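Local coordinates for glutamine synthetase (Helicobacter pylori, PDB 5ZLI), which is a glutamine synthetase of the I-beta class, an enzyme that joins a beta-grasp domain to a catalytic domain and assembles from twelve subunits, at residues F142-S147 and N259-T264; V161-G166 and A225-E230; G185-Y190 and G272-G277; T204-V209 and Y250-V255. All blocks are in the same frame, centred on the assembly; numbering follows the deposited sequence.

Contact 1 of 4, residues F142-S147 and N259-T264; sequences FFIFDS and NGKTAT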
loop_
_atom_site.group_PDB
_atom_site.type_symbol
_atom_site.label_atom_id
_atom_site.label_comp_id
_atom_site.label_asym_id
_atom_site.label_seq_id
_atom_site.Cartn_x
_atom_site.Cartn_y
_atom_site.Cartn_z
ATOM N N PHE B 142 -12.367 26.711 -29.504
ATOM C CA PHE B 142 -12.556 25.430 -28.845
ATOM C C PHE B 142 -11.482 25.225 -27.793
ATOM O O PHE B 142 -10.639 26.081 -27.554
ATOM C CB PHE B 142 -12.507 24.286 -29.833
ATOM C CG PHE B 142 -11.207 24.191 -30.566
ATOM C CD1 PHE B 142 -10.115 23.585 -29.990
ATOM C CD2 PHE B 142 -11.103 24.685 -31.852
ATOM C CE1 PHE B 142 -8.922 23.498 -30.678
ATOM C CE2 PHE B 142 -9.951 24.583 -32.533
ATOM C CZ PHE B 142 -8.835 23.990 -31.944
ATOM N N PHE B 143 -11.557 24.081 -27.139
ATOM C CA PHE B 143 -10.663 23.717 -26.059
ATOM C C PHE B 143 -10.233 22.283 -26.262
ATOM O O PHE B 143 -11.024 21.432 -26.672
ATOM C CB PHE B 143 -11.321 23.819 -24.683
ATOM C CG PHE B 143 -11.407 25.204 -24.140
ATOM C CD1 PHE B 143 -10.369 25.724 -23.364
ATOM C CD2 PHE B 143 -12.524 25.986 -24.387
ATOM C CE1 PHE B 143 -10.437 27.007 -22.857
ATOM C CE2 PHE B 143 -12.609 27.271 -23.876
ATOM C CZ PHE B 143 -11.565 27.790 -23.108
ATOM N N ILE B 144 -9.003 21.998 -25.922
ATOM C CA ILE B 144 -8.524 20.642 -25.949
ATOM C C ILE B 144 -8.092 20.319 -24.546
ATOM O O ILE B 144 -7.138 20.908 -24.034
ATOM C CB ILE B 144 -7.391 20.445 -26.940
ATOM C CG1 ILE B 144 -7.959 20.657 -28.348
ATOM C CG2 ILE B 144 -6.706 19.085 -26.660
ATOM C CD1 ILE B 144 -7.094 20.133 -29.473
ATOM N N PHE B 145 -8.842 19.461 -23.895
ATOM C CA PHE B 145 -8.554 19.072 -22.531
ATOM C C PHE B 145 -7.887 17.695 -22.476
ATOM O O PHE B 145 -7.831 16.956 -23.464
ATOM C CB PHE B 145 -9.851 19.133 -21.718
ATOM C CG PHE B 145 -10.402 20.549 -21.529
ATOM C CD1 PHE B 145 -9.587 21.569 -20.997
ATOM C CD2 PHE B 145 -11.724 20.847 -21.853
ATOM C CE1 PHE B 145 -10.076 22.850 -20.801
ATOM C CE2 PHE B 145 -12.231 22.131 -21.656
ATOM C CZ PHE B 145 -11.411 23.129 -21.133
ATOM N N ASP B 146 -7.320 17.378 -21.310
ATOM C CA ASP B 146 -6.808 16.026 -21.064
ATOM C C ASP B 146 -7.889 15.109 -20.527
ATOM O O ASP B 146 -7.925 13.916 -20.856
ATOM C CB ASP B 146 -5.623 16.039 -20.085
ATOM C CG ASP B 146 -4.452 16.822 -20.609
ATOM O OD1 ASP B 146 -4.261 16.797 -21.846
ATOM O OD2 ASP B 146 -3.713 17.434 -19.802
ATOM N N SER B 147 -8.753 15.664 -19.691
ATOM C CA SER B 147 -9.722 14.892 -18.947
ATOM C C SER B 147 -10.964 15.723 -18.683
ATOM O O SER B 147 -10.903 16.939 -18.495
ATOM C CB SER B 147 -9.124 14.433 -17.613
ATOM O OG SER B 147 -10.099 13.829 -16.769
ATOM N N ASN B 259 -4.822 11.641 -30.532
ATOM C CA ASN B 259 -3.682 11.928 -29.687
ATOM C C ASN B 259 -3.980 11.800 -28.218
ATOM O O ASN B 259 -3.247 12.386 -27.425
ATOM C CB ASN B 259 -3.172 13.334 -29.924
ATOM C CG ASN B 259 -2.500 13.459 -31.226
ATOM O OD1 ASN B 259 -2.922 14.249 -32.054
ATOM N ND2 ASN B 259 -1.489 12.611 -31.471
ATOM N N GLY B 260 -5.061 11.126 -27.835
ATOM C CA GLY B 260 -5.326 10.864 -26.429
ATOM C C GLY B 260 -5.947 11.964 -25.586
ATOM O O GLY B 260 -5.775 11.970 -24.369
ATOM N N LYS B 261 -6.704 12.875 -26.189
ATOM C CA LYS B 261 -7.320 13.990 -25.462
ATOM C C LYS B 261 -8.827 14.096 -25.725
ATOM O O LYS B 261 -9.464 13.179 -26.257
ATOM C CB LYS B 261 -6.623 15.297 -25.861
ATOM C CG LYS B 261 -5.099 15.178 -26.030
ATOM C CD LYS B 261 -4.379 16.314 -25.409
ATOM C CE LYS B 261 -2.913 16.020 -25.250
ATOM N NZ LYS B 261 -2.443 16.931 -24.174
ATOM N N THR B 262 -9.421 15.208 -25.348
ATOM C CA THR B 262 -10.861 15.349 -25.485
ATOM C C THR B 262 -11.146 16.815 -25.719
ATOM O O THR B 262 -10.658 17.662 -24.969
ATOM C CB THR B 262 -11.604 14.832 -24.245
ATOM O OG1 THR B 262 -12.956 15.320 -24.255
ATOM C CG2 THR B 262 -10.876 15.216 -22.956
ATOM N N ALA B 263 -11.885 17.106 -26.776
ATOM C CA ALA B 263 -12.150 18.469 -27.206
ATOM C C ALA B 263 -13.546 18.894 -26.783
ATOM O O ALA B 263 -14.349 18.081 -26.345
ATOM C CB ALA B 263 -12.000 18.568 -28.723
ATOM N N THR B 264 -13.823 20.190 -26.895
ATOM C CA THR B 264 -15.177 20.723 -26.723
ATOM C C THR B 264 -15.264 22.076 -27.401
ATOM O O THR B 264 -14.292 22.843 -27.398
ATOM C CB THR B 264 -15.622 20.900 -25.247
ATOM O OG1 THR B 264 -16.804 21.734 -25.178
ATOM C CG2 THR B 264 -14.559 21.539 -24.434
#
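Phe143 and Thr264 exchange two backbone hydrogen bonds: Phe143 N gives one to Thr264 O at 3.0 Å, and Thr264 N returns one to Phe143 O at 3.1 Å. One pair further, Phe145 N reaches Thr262 O at 2.8 Å, while Thr262 N meets Phe145 O from 32° outside its carbonyl plane. Phe143 O also receives a CA-H...O contact from Ala263. Strands 142-145 and 262-264 are thereby antiparallel neighbours in the large curved sheet of the catalytic domain, with Ile144 and Ala263 as the non-hydrogen-bonded pair between the two hydrogen-bonded pairs. On the face bearing Phe143, Phe145, Thr262 and Thr264, the methyl Thr264 CG2 lies 3.7 Å from Phe145 CE2. Both threonine hydroxyls are satisfied from outside: Thr262 OG1 by Tyr479 of one neighbouring subunit and Phe180 of another, Thr264 OG1 chiefly by Met266 N. Past the strand ends, Lys261 lies alongside Asp146, pointing the same way, and its NZ forms a salt bridge of 3.0 Å with Asp146 OD1, met nearly along the C-O axis. On its way the lysine chain crosses Ile144 at about a right angle, Lys261 CD lying 3.8 Å from Ile144 CG2.

Contact 2 of 4, residues V161-G166 and A225-E230; sequences VDSEEG and AQAQGE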
loop_
_atom_site.group_PDB
_atom_site.type_symbol
_atom_site.label_atom_id
_atom_site.label_comp_id
_atom_site.label_asym_id
_atom_site.label_seq_id
_atom_site.Cartn_x
_atom_site.Cartn_y
_atom_site.Cartn_z
ATOM N N VAL B 161 -12.726 19.576 -15.567
ATOM C CA VAL B 161 -11.871 19.495 -16.731
ATOM C C VAL B 161 -10.448 19.526 -16.213
ATOM O O VAL B 161 -10.171 20.059 -15.134
ATOM C CB VAL B 161 -12.142 20.649 -17.699
ATOM C CG1 VAL B 161 -13.512 20.474 -18.268
ATOM C CG2 VAL B 161 -12.031 21.949 -16.965
ATOM N N ASP B 162 -9.529 18.960 -16.978
ATOM C CA ASP B 162 -8.146 19.005 -16.573
ATOM C C ASP B 162 -7.308 19.156 -17.822
ATOM O O ASP B 162 -7.661 18.654 -18.893
ATOM C CB ASP B 162 -7.720 17.778 -15.772
ATOM C CG ASP B 162 -6.596 18.090 -14.783
ATOM O OD1 ASP B 162 -6.873 18.810 -13.795
ATOM O OD2 ASP B 162 -5.442 17.643 -14.996
ATOM N N SER B 163 -6.208 19.888 -17.664
ATOM C CA SER B 163 -5.290 20.214 -18.736
ATOM C C SER B 163 -3.912 20.373 -18.135
ATOM O O SER B 163 -3.772 20.792 -16.982
ATOM C CB SER B 163 -5.657 21.515 -19.449
ATOM O OG SER B 163 -4.909 21.629 -20.652
ATOM N N GLU B 164 -2.892 20.031 -18.924
ATOM C CA GLU B 164 -1.547 20.198 -18.415
ATOM C C GLU B 164 -1.181 21.662 -18.259
ATOM O O GLU B 164 -0.340 21.994 -17.414
ATOM C CB GLU B 164 -0.558 19.507 -19.323
ATOM C CG GLU B 164 0.781 19.334 -18.666
ATOM C CD GLU B 164 1.596 18.309 -19.379
ATOM O OE1 GLU B 164 1.400 18.175 -20.613
ATOM O OE2 GLU B 164 2.408 17.630 -18.704
ATOM N N GLU B 165 -1.815 22.536 -19.034
ATOM C CA GLU B 165 -1.550 23.965 -19.017
ATOM C C GLU B 165 -2.264 24.699 -17.887
ATOM O O GLU B 165 -2.030 25.894 -17.710
ATOM C CB GLU B 165 -1.996 24.565 -20.340
ATOM C CG GLU B 165 -1.500 23.831 -21.582
ATOM C CD GLU B 165 -1.668 24.667 -22.856
ATOM O OE1 GLU B 165 -2.195 25.795 -22.750
ATOM O OE2 GLU B 165 -1.297 24.203 -23.968
ATOM N N GLY B 166 -3.171 24.045 -17.169
ATOM C CA GLY B 166 -4.030 24.761 -16.246
ATOM C C GLY B 166 -3.296 25.214 -14.998
ATOM O O GLY B 166 -2.517 24.469 -14.405
ATOM N N ALA B 225 -7.992 31.843 -23.447
ATOM C CA ALA B 225 -8.119 30.931 -22.315
ATOM C C ALA B 225 -7.072 29.814 -22.402
ATOM O O ALA B 225 -6.404 29.623 -23.419
ATOM C CB ALA B 225 -9.512 30.330 -22.256
ATOM N N GLN B 226 -6.950 29.058 -21.313
ATOM C CA GLN B 226 -5.752 28.255 -21.083
ATOM C C GLN B 226 -5.599 27.105 -22.086
ATOM O O GLN B 226 -4.483 26.833 -22.538
ATOM C CB GLN B 226 -5.753 27.755 -19.648
ATOM C CG GLN B 226 -5.854 28.898 -18.686
ATOM C CD GLN B 226 -5.782 28.463 -17.267
ATOM O OE1 GLN B 226 -4.783 27.916 -16.822
ATOM N NE2 GLN B 226 -6.864 28.687 -16.535
ATOM N N ALA B 227 -6.659 26.375 -22.425
ATOM C CA ALA B 227 -6.486 25.265 -23.369
ATOM C C ALA B 227 -7.184 25.544 -24.696
ATOM O O ALA B 227 -7.575 24.627 -25.419
ATOM C CB ALA B 227 -6.977 23.938 -22.793
ATOM N N GLN B 228 -7.317 26.810 -25.027
ATOM C CA GLN B 228 -8.216 27.250 -26.065
ATOM C C GLN B 228 -7.454 27.414 -27.375
ATOM O O GLN B 228 -6.238 27.647 -27.395
ATOM C CB GLN B 228 -8.876 28.564 -25.658
ATOM C CG GLN B 228 -10.275 28.698 -26.181
ATOM C CD GLN B 228 -10.888 30.026 -25.868
ATOM O OE1 GLN B 228 -10.203 30.956 -25.448
ATOM N NE2 GLN B 228 -12.176 30.142 -26.108
ATOM N N GLY B 229 -8.197 27.311 -28.474
ATOM C CA GLY B 229 -7.617 27.347 -29.802
ATOM C C GLY B 229 -8.667 27.785 -30.795
ATOM O O GLY B 229 -9.842 27.933 -30.455
ATOM N N GLU B 230 -8.230 27.984 -32.034
ATOM C CA GLU B 230 -9.107 28.523 -33.062
ATOM C C GLU B 230 -8.451 28.292 -34.426
ATOM O O GLU B 230 -7.227 28.379 -34.562
ATOM C CB GLU B 230 -9.319 30.026 -32.812
ATOM C CG GLU B 230 -10.581 30.721 -33.375
ATOM C CD GLU B 230 -10.483 32.244 -33.195
ATOM O OE1 GLU B 230 -11.480 32.983 -33.398
ATOM O OE2 GLU B 230 -9.389 32.692 -32.790
#
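Glu165 and Gln226 meet where two type I beta turns face each other, one from Ser163 to Gly166 following strand 156-162, the other from Ala225 to Gln228 leading into strand 228-237 of the catalytic domain's main sheet. The dense part lies between these two side chains and the backbones opposite them. Gln226 leaves its turn with CG anti to the carbonyl carbon and continues extended (chi2 -177°), which carries its amide across to segment 161-166. There Gln226 OE1 comes within 3.3 Å of Gly166 CA and 3.5 Å of Glu165 O, and it accepts a hydrogen bond from Glu167 N just beyond the turn. Glu165 comes back the other way, its CD 3.6 Å from Gln226 O. The polar ends have partners outside the two segments: Thr198 OG1 for Glu165 OE2 and His222 NE2 for Gln226 O. The looser part is a single touch, Ser163 OG against Ala227 CB at 3.8 Å. Beyond it the first turn passes toward solvent, where Glu164 is partly exposed and its carbonyl is bonded by Arg183. The second turn, wholly buried, is braced by its own side chain instead: Ala225 N donates to Gln228 OE1 at 3.1 Å with an N-H...O angle of 157°, the donor tilted 23° from the amide carbonyl plane.

Contact 3 of 4, residues G185-Y190 and G272-G277; sequences GKQGGY and GDNGSG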
loop_
_atom_site.group_PDB
_atom_site.type_symbol
_atom_site.label_atom_id
_atom_site.label_comp_id
_atom_site.label_asym_id
_atom_site.label_seq_id
_atom_site.Cartn_x
_atom_site.Cartn_y
_atom_site.Cartn_z
ATOM N N GLY B 185 -1.013 32.089 -17.899
ATOM C CA GLY B 185 -1.946 32.410 -16.849
ATOM C C GLY B 185 -3.376 32.182 -17.300
ATOM O O GLY B 185 -3.687 32.093 -18.494
ATOM N N LYS B 186 -4.260 32.040 -16.323
ATOM C CA LYS B 186 -5.650 32.342 -16.596
ATOM C C LYS B 186 -5.691 33.592 -17.464
ATOM O O LYS B 186 -5.100 34.624 -17.113
ATOM C CB LYS B 186 -6.417 32.563 -15.281
ATOM C CG LYS B 186 -7.917 32.236 -15.391
ATOM C CD LYS B 186 -8.626 32.201 -14.040
ATOM C CE LYS B 186 -8.332 30.917 -13.266
ATOM N NZ LYS B 186 -8.948 30.941 -11.900
ATOM N N GLN B 187 -6.295 33.468 -18.644
ATOM C CA GLN B 187 -6.419 34.562 -19.609
ATOM C C GLN B 187 -5.093 34.888 -20.322
ATOM O O GLN B 187 -4.969 35.950 -20.934
ATOM C CB GLN B 187 -6.970 35.829 -18.926
ATOM C CG GLN B 187 -8.482 35.816 -18.729
ATOM C CD GLN B 187 -9.091 37.201 -18.528
ATOM O OE1 GLN B 187 -9.448 37.877 -19.505
ATOM N NE2 GLN B 187 -9.227 37.623 -17.261
ATOM N N GLY B 188 -4.126 33.964 -20.359
ATOM C CA GLY B 188 -2.835 34.292 -20.927
ATOM C C GLY B 188 -2.425 33.565 -22.195
ATOM O O GLY B 188 -1.278 33.717 -22.620
ATOM N N GLY B 189 -3.319 32.811 -22.839
ATOM C CA GLY B 189 -2.928 31.975 -23.964
ATOM C C GLY B 189 -2.700 32.688 -25.284
ATOM O O GLY B 189 -2.379 32.036 -26.287
ATOM N N TYR B 190 -2.853 34.014 -25.310
ATOM C CA TYR B 190 -2.767 34.779 -26.542
ATOM C C TYR B 190 -1.560 35.736 -26.542
ATOM O O TYR B 190 -1.607 36.818 -25.925
ATOM C CB TYR B 190 -4.075 35.527 -26.724
ATOM C CG TYR B 190 -4.293 36.219 -28.057
ATOM C CD1 TYR B 190 -3.675 37.434 -28.347
ATOM C CD2 TYR B 190 -5.145 35.676 -29.007
ATOM C CE1 TYR B 190 -3.890 38.075 -29.546
ATOM C CE2 TYR B 190 -5.368 36.314 -30.215
ATOM C CZ TYR B 190 -4.735 37.511 -30.473
ATOM O OH TYR B 190 -4.946 38.138 -31.667
ATOM N N GLY B 272 -14.020 32.062 -14.822
ATOM C CA GLY B 272 -12.925 32.996 -14.680
ATOM C C GLY B 272 -11.928 33.020 -15.814
ATOM O O GLY B 272 -10.882 33.673 -15.682
ATOM N N ASP B 273 -12.229 32.367 -16.936
ATOM C CA ASP B 273 -11.398 32.499 -18.115
ATOM C C ASP B 273 -12.317 32.669 -19.312
ATOM O O ASP B 273 -13.542 32.537 -19.204
ATOM C CB ASP B 273 -10.452 31.322 -18.307
ATOM C CG ASP B 273 -9.154 31.735 -19.020
ATOM O OD1 ASP B 273 -9.060 32.901 -19.495
ATOM O OD2 ASP B 273 -8.216 30.906 -19.062
ATOM N N ASN B 274 -11.719 33.026 -20.444
ATOM C CA ASN B 274 -12.496 33.391 -21.622
ATOM C C ASN B 274 -13.381 32.247 -22.063
ATOM O O ASN B 274 -12.992 31.080 -21.982
ATOM C CB ASN B 274 -11.587 33.789 -22.787
ATOM C CG ASN B 274 -11.435 35.275 -22.916
ATOM O OD1 ASN B 274 -11.546 36.029 -21.944
ATOM N ND2 ASN B 274 -11.224 35.714 -24.132
ATOM N N GLY B 275 -14.578 32.591 -22.534
ATOM C CA GLY B 275 -15.429 31.601 -23.146
ATOM C C GLY B 275 -15.050 31.390 -24.600
ATOM O O GLY B 275 -14.195 32.083 -25.161
ATOM N N SER B 276 -15.690 30.408 -25.220
ATOM C CA SER B 276 -15.479 30.142 -26.630
ATOM C C SER B 276 -16.587 30.820 -27.420
ATOM O O SER B 276 -17.757 30.749 -27.044
ATOM C CB SER B 276 -15.440 28.648 -26.896
ATOM O OG SER B 276 -14.288 28.102 -26.273
ATOM N N GLY B 277 -16.212 31.515 -28.486
ATOM C CA GLY B 277 -17.224 32.155 -29.287
ATOM C C GLY B 277 -17.355 31.477 -30.624
ATOM O O GLY B 277 -16.480 30.693 -31.014
#
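The type II beta turn from Gly185 to Gly188 presents its two central residues, Lys186 and Gln187, to Gly272 and Asp273 in the loop that leads to strand 278-286. The turn is closed by Gly188 N bonding Gly185 O at 2.7 Å, and Gln187 takes the positive phi of 74° that the third position of this turn requires. Asp273 directs its carboxylate at the turn, CG lying anti to the backbone N (chi1 -150°). Gln187 N makes a weak hydrogen bond of 3.2 Å to Asp273 OD2, while Gln187 CG passes 3.1 Å from Asp273 OD1, the two side chains sliding past each other in opposite directions. That OD1 is also bonded by Asn274 N at 2.8 Å, the donor standing above the carboxylate plane. Lys186 contributes its methylenes rather than its amine: Lys186 CD lies 3.2 Å from Gly272 O. Outside the two segments, Glu167 OE2 accepts from Lys186 N, and Gln226 N adds a weak bond to Asp273 OD2. Main-chain N-H groups thus supply the identified hydrogen bonds of the buried carboxylate, and their dipoles would be expected to help offset its negative charge.

Contact 4 of 4, residues T204-V209 and Y250-V255; sequences TEIVKV and YVVKMV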
loop_
_atom_site.group_PDB
_atom_site.type_symbol
_atom_site.label_atom_id
_atom_site.label_comp_id
_atom_site.label_asym_id
_atom_site.label_seq_id
_atom_site.Cartn_x
_atom_site.Cartn_y
_atom_site.Cartn_z
ATOM N N THR B 204 -1.662 22.373 -35.581
ATOM C CA THR B 204 -1.148 22.141 -36.915
ATOM C C THR B 204 -1.703 20.854 -37.518
ATOM O O THR B 204 -1.948 20.787 -38.730
ATOM C CB THR B 204 0.373 22.118 -36.851
ATOM O OG1 THR B 204 0.839 23.443 -36.554
ATOM C CG2 THR B 204 0.933 21.697 -38.142
ATOM N N GLU B 205 -1.885 19.809 -36.702
ATOM C CA GLU B 205 -2.422 18.550 -37.225
ATOM C C GLU B 205 -3.907 18.662 -37.554
ATOM O O GLU B 205 -4.405 17.954 -38.434
ATOM C CB GLU B 205 -2.170 17.412 -36.240
ATOM C CG GLU B 205 -2.826 16.064 -36.596
ATOM C CD GLU B 205 -2.469 14.972 -35.568
ATOM O OE1 GLU B 205 -1.853 15.335 -34.528
ATOM O OE2 GLU B 205 -2.811 13.773 -35.780
ATOM N N ILE B 206 -4.636 19.507 -36.828
ATOM C CA ILE B 206 -6.041 19.764 -37.149
ATOM C C ILE B 206 -6.190 20.369 -38.548
ATOM O O ILE B 206 -6.855 19.806 -39.423
ATOM C CB ILE B 206 -6.663 20.651 -36.058
ATOM C CG1 ILE B 206 -6.867 19.773 -34.809
ATOM C CG2 ILE B 206 -7.919 21.322 -36.524
ATOM C CD1 ILE B 206 -7.197 20.484 -33.527
ATOM N N VAL B 207 -5.573 21.520 -38.792
ATOM C CA VAL B 207 -5.745 22.126 -40.106
ATOM C C VAL B 207 -5.201 21.233 -41.223
ATOM O O VAL B 207 -5.643 21.328 -42.368
ATOM C CB VAL B 207 -5.145 23.542 -40.133
ATOM C CG1 VAL B 207 -5.343 24.227 -38.789
ATOM C CG2 VAL B 207 -3.738 23.465 -40.492
ATOM N N LYS B 208 -4.261 20.345 -40.937
ATOM C CA LYS B 208 -3.930 19.392 -41.988
ATOM C C LYS B 208 -5.150 18.556 -42.342
ATOM O O LYS B 208 -5.439 18.326 -43.517
ATOM C CB LYS B 208 -2.761 18.503 -41.575
ATOM C CG LYS B 208 -1.423 19.105 -41.918
ATOM C CD LYS B 208 -1.383 19.401 -43.402
ATOM C CE LYS B 208 -0.675 20.711 -43.694
ATOM N NZ LYS B 208 0.789 20.549 -43.504
ATOM N N VAL B 209 -5.918 18.153 -41.337
ATOM C CA VAL B 209 -7.047 17.286 -41.607
ATOM C C VAL B 209 -8.243 18.096 -42.070
ATOM O O VAL B 209 -9.063 17.594 -42.850
ATOM C CB VAL B 209 -7.379 16.415 -40.391
ATOM C CG1 VAL B 209 -8.612 15.566 -40.682
ATOM C CG2 VAL B 209 -6.217 15.525 -40.066
ATOM N N TYR B 250 -16.177 17.936 -35.938
ATOM C CA TYR B 250 -15.778 16.536 -36.005
ATOM C C TYR B 250 -14.262 16.377 -36.098
ATOM O O TYR B 250 -13.688 15.481 -35.477
ATOM C CB TYR B 250 -16.469 15.920 -37.224
ATOM C CG TYR B 250 -16.086 14.520 -37.585
ATOM C CD1 TYR B 250 -16.274 13.467 -36.703
ATOM C CD2 TYR B 250 -15.568 14.234 -38.857
ATOM C CE1 TYR B 250 -15.936 12.156 -37.058
ATOM C CE2 TYR B 250 -15.220 12.915 -39.221
ATOM C CZ TYR B 250 -15.411 11.892 -38.313
ATOM O OH TYR B 250 -15.081 10.612 -38.656
ATOM N N VAL B 251 -13.590 17.246 -36.860
ATOM C CA VAL B 251 -12.179 17.027 -37.153
ATOM C C VAL B 251 -11.328 17.304 -35.934
ATOM O O VAL B 251 -10.320 16.636 -35.702
ATOM C CB VAL B 251 -11.727 17.856 -38.367
ATOM C CG1 VAL B 251 -10.234 17.778 -38.528
ATOM C CG2 VAL B 251 -12.381 17.334 -39.627
ATOM N N VAL B 252 -11.621 18.377 -35.225
ATOM C CA VAL B 252 -10.849 18.634 -34.028
ATOM C C VAL B 252 -11.203 17.618 -32.940
ATOM O O VAL B 252 -10.311 17.094 -32.266
ATOM C CB VAL B 252 -10.998 20.100 -33.589
ATOM C CG1 VAL B 252 -11.160 21.001 -34.803
ATOM C CG2 VAL B 252 -12.137 20.257 -32.715
ATOM N N LYS B 253 -12.484 17.259 -32.797
ATOM C CA LYS B 253 -12.857 16.313 -31.742
ATOM C C LYS B 253 -12.136 14.987 -31.920
ATOM O O LYS B 253 -11.657 14.372 -30.951
ATOM C CB LYS B 253 -14.366 16.061 -31.721
ATOM C CG LYS B 253 -15.104 16.832 -30.601
ATOM C CD LYS B 253 -16.617 16.714 -30.737
ATOM C CE LYS B 253 -17.152 17.455 -31.909
ATOM N NZ LYS B 253 -18.605 17.619 -31.765
ATOM N N MET B 254 -12.002 14.569 -33.161
ATOM C CA MET B 254 -11.433 13.290 -33.474
ATOM C C MET B 254 -9.923 13.332 -33.467
ATOM O O MET B 254 -9.285 12.276 -33.381
ATOM C CB MET B 254 -11.980 12.864 -34.804
ATOM C CG MET B 254 -13.357 12.305 -34.690
ATOM S SD MET B 254 -13.263 10.759 -33.833
ATOM C CE MET B 254 -12.719 9.728 -35.188
ATOM N N VAL B 255 -9.344 14.510 -33.708
ATOM C CA VAL B 255 -7.891 14.658 -33.683
ATOM C C VAL B 255 -7.401 14.838 -32.271
ATOM O O VAL B 255 -6.418 14.213 -31.870
ATOM C CB VAL B 255 -7.437 15.800 -34.603
ATOM C CG1 VAL B 255 -6.014 16.242 -34.257
ATOM C CG2 VAL B 255 -7.513 15.322 -36.036
#
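Val255 N is gripped by two carbonyls of its own helix, Val251 O at 3.1 Å and, more weakly, Val252 O, and this winding sets Val251, Val252 and Val255 along the side that meets Ile206 and Val209. Helices 200-212 and 238-258 pack here with segment axes 9.4 Å apart and running at 133° to one another, a helix pair within the catalytic domain. Val255 touches both Glu205 and Ile206: its CG1 lies anti to its backbone N (chi1 162°) and is 3.7 Å from Ile206 CG1, with Glu205 CG 4.0 Å from the same methyl. Ile206 spreads its two branches over Val252, CG2 lying 3.7 Å from Val252 CG1 and CD1 3.8 Å from Val252 CB. A turn further, Val209 CG1 meets Val251 CG1 at 3.5 Å. Pro88 and Phe89 cover Val209 and Val255 from outside the pair, while on another side of helix 200-212 Lys208 forms a salt bridge with Glu25 of a neighbouring subunit. With no hydrogen bond passing between the two segments, branched aliphatic groups carry the contact, so at these two segments it rests on buried hydrocarbon rather than on directional bonds.

How the contacts relate
Contacts 1, 2 and 4 are buried, whereas contact 3 lies partly at the surface. Contacts 1 and 2 both reach one sheet, through neighbouring strands 133-145 and 228-237, and meet directly where Asp146 and Ser147 form a classic beta bulge opposite Asp162. Contact 4 packs against the Ile144 and Ala263 face of contact 1, and its helix 238-258 runs on toward strand 262-264. Contacts 2 and 3 join through Gln228 NE2, which bonds Ser276 OG and Gly275 O. The chemistry follows position: paired backbone bonds within the sheet, hydrocarbon between helices, and scattered polar touches between turns and loops. Contacts 3 and 4, with centres about 21 Å apart, do not touch.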